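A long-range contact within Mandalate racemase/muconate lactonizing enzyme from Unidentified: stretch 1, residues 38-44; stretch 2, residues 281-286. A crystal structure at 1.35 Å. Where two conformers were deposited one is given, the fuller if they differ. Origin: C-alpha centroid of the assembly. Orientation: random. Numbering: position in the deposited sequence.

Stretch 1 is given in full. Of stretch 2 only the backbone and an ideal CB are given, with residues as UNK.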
# COMPACT_ATOMS: atom_id res chain seq x y z
N GLY A 38 17.56 41.44 -5.20
CA GLY A 38 17.12 40.16 -4.66
C GLY A 38 17.82 39.86 -3.35
O GLY A 38 18.75 40.57 -2.94
N GLU A 39 17.36 38.81 -2.68
CA GLU A 39 17.93 38.38 -1.41
C GLU A 39 18.14 36.88 -1.44
O GLU A 39 17.35 36.14 -2.02
CB GLU A 39 17.02 38.77 -0.23
CG GLU A 39 17.63 38.41 1.11
CD GLU A 39 16.97 39.08 2.31
OE1 GLU A 39 16.03 39.88 2.14
OE2 GLU A 39 17.43 38.80 3.44
N ILE A 40 19.24 36.45 -0.81
CA ILE A 40 19.64 35.06 -0.75
C ILE A 40 19.52 34.56 0.68
O ILE A 40 20.01 35.21 1.61
CB ILE A 40 21.09 34.92 -1.23
CG1 ILE A 40 21.16 35.24 -2.73
CG2 ILE A 40 21.66 33.54 -0.92
CD1 ILE A 40 22.56 35.39 -3.28
N TYR A 41 18.87 33.41 0.87
CA TYR A 41 18.73 32.82 2.20
C TYR A 41 19.54 31.53 2.21
O TYR A 41 19.12 30.51 1.67
CB TYR A 41 17.27 32.53 2.54
CG TYR A 41 17.00 32.21 3.99
CD1 TYR A 41 17.07 33.20 4.96
CD2 TYR A 41 16.66 30.92 4.41
CE1 TYR A 41 16.82 32.93 6.29
CE2 TYR A 41 16.40 30.64 5.74
CZ TYR A 41 16.48 31.66 6.68
OH TYR A 41 16.23 31.41 8.01
N SER A 42 20.73 31.59 2.80
CA SER A 42 21.62 30.44 2.85
C SER A 42 22.73 30.70 3.84
O SER A 42 23.45 31.70 3.72
CB SER A 42 22.23 30.18 1.47
OG SER A 42 22.94 28.96 1.45
N ALA A 43 22.90 29.80 4.80
CA ALA A 43 23.92 29.99 5.83
C ALA A 43 24.68 28.71 6.15
O ALA A 43 25.28 28.59 7.22
CB ALA A 43 23.32 30.59 7.10
N THR A 44 24.67 27.75 5.22
CA THR A 44 25.54 26.59 5.36
C THR A 44 26.99 27.05 5.55
O THR A 44 27.72 26.52 6.40
CB THR A 44 25.46 25.69 4.12
OG1 THR A 44 24.09 25.37 3.87
CG2 THR A 44 26.24 24.41 4.33
N UNK A 281 7.62 27.60 2.77
CA UNK A 281 8.71 27.92 1.85
C UNK A 281 9.27 29.31 2.15
O UNK A 281 8.53 30.23 2.54
CB UNK A 281 8.23 27.84 0.40
N UNK A 282 10.57 29.46 1.97
CA UNK A 282 11.19 30.78 1.94
C UNK A 282 11.58 31.04 0.50
O UNK A 282 12.35 30.27 -0.10
CB UNK A 282 12.40 30.87 2.88
N UNK A 283 11.04 32.12 -0.07
CA UNK A 283 11.24 32.41 -1.50
C UNK A 283 12.70 32.65 -1.84
O UNK A 283 13.09 32.52 -3.00
CB UNK A 283 10.42 33.63 -1.91
N UNK A 284 13.50 33.01 -0.84
CA UNK A 284 14.93 33.24 -1.02
C UNK A 284 15.78 31.97 -0.85
O UNK A 284 17.01 32.02 -0.95
CB UNK A 284 15.40 34.30 -0.03
N UNK A 285 15.12 30.83 -0.62
CA UNK A 285 15.80 29.53 -0.53
C UNK A 285 15.31 28.51 -1.56
O UNK A 285 16.09 27.68 -2.02
CB UNK A 285 15.61 28.95 0.87
N UNK A 286 14.03 28.55 -1.92
CA UNK A 286 13.46 27.43 -2.68
C UNK A 286 13.81 27.38 -4.16
O UNK A 286 13.57 26.37 -4.81
CB UNK A 286 11.94 27.47 -2.55

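Position 281 tells little: from its ideal CB nothing of stretch 1 lies within 5.5 Å, so this contact sets no preference. It is Leu281, whose side chain makes no contact with stretch 1.

At position 282 the CA-to-CB bond points toward stretch 1, and the ideal CB lies 4.5 Å from Tyr41 CD2. The chain turns straight after it: the carbonyl O of 282 accepts from the backbone N of 285 (2.9 Å) and of 286 (3.0 Å). An apolar side chain could pack on the tyrosine ring; a short polar one could also accept from the backbone N of 284. The residue is Asn282, a short polar side chain that also covers the ring. With chi1 at t, its OD1 accepts a hydrogen bond from the backbone N of 284 at 2.8 Å, while ND2 sits over one face of the Tyr41 ring, 3.9 Å from CG, and is hydrogen-bonded elsewhere in the structure.

Position 283 points away, and stretch 1 leaves it unconstrained. Val283 fills it without touching stretch 1.

Position 284 is the tightest. Here the backbones come nearest, with CA of 284 and CA of Tyr41 5.0 Å apart, and the carbonyl O of 284 accepts a hydrogen bond from Tyr41 N at 3.0 Å. CA-to-CB points toward stretch 1, the ideal CB already 3.3 Å from Glu39 O and 3.6 Å from Tyr41 CB. Such closeness favours glycine or alanine. In Ala284 the methyl CB packs against Tyr41 CB at 3.7 Å and lies 3.3 Å from Glu39 O.

At position 285 the bond points sideways, with the ideal CB 3.9 Å from Tyr41 O. Stretch 1 offers that carbonyl, an aromatic ring and, farther along, the hydroxyl of Ser42. A long donor such as lysine, arginine or glutamine would suit; a planar one with several N-H groups could serve more of these at once. Arg285 reaches along stretch 1 with chi1 and chi2 both t. Its NE donates to water 1 (2.8 Å), which in turn donates to Tyr41 O (2.8 Å). NH2 donates to water 2 at 3.0 Å, and that water also hydrogen-bonds Ser42 OG (2.9 Å), accepts from Ala43 N (3.2 Å) and donates to Thr44 OG1 (2.8 Å). Tyr41 CE2 lies over one guanidinium face, 3.5 Å from NH1, which itself meets the tyrosine at its ring edge.

Position 286 is out of reach, so stretch 1 does not select its side chain; Val286 makes no contact with it.

Stretch 2 (281-286) LNVARV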
# COMPACT_ATOMS: atom_id res chain seq x y z
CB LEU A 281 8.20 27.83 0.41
CG LEU A 281 7.09 28.81 -0.01
CD1 LEU A 281 7.64 30.13 -0.53
CD2 LEU A 281 6.19 28.18 -1.06
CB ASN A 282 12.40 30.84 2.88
CG ASN A 282 12.98 32.23 2.99
OD1 ASN A 282 13.26 32.88 1.97
ND2 ASN A 282 13.16 32.71 4.21
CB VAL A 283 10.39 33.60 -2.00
CG1 VAL A 283 8.91 33.29 -1.87
CG2 VAL A 283 10.74 34.89 -1.25
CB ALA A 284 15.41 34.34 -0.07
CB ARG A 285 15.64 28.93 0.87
CG ARG A 285 15.91 27.43 0.96
CD ARG A 285 16.07 26.98 2.39
NE ARG A 285 17.43 27.23 2.85
CZ ARG A 285 17.81 27.31 4.13
NH1 ARG A 285 16.91 27.22 5.11
NH2 ARG A 285 19.09 27.50 4.41
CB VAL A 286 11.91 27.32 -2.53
CG1 VAL A 286 11.53 27.07 -1.08
CG2 VAL A 286 11.20 28.55 -3.10
O HOH W 1 19.60 27.82 1.12
O HOH W 2 21.91 27.11 3.46
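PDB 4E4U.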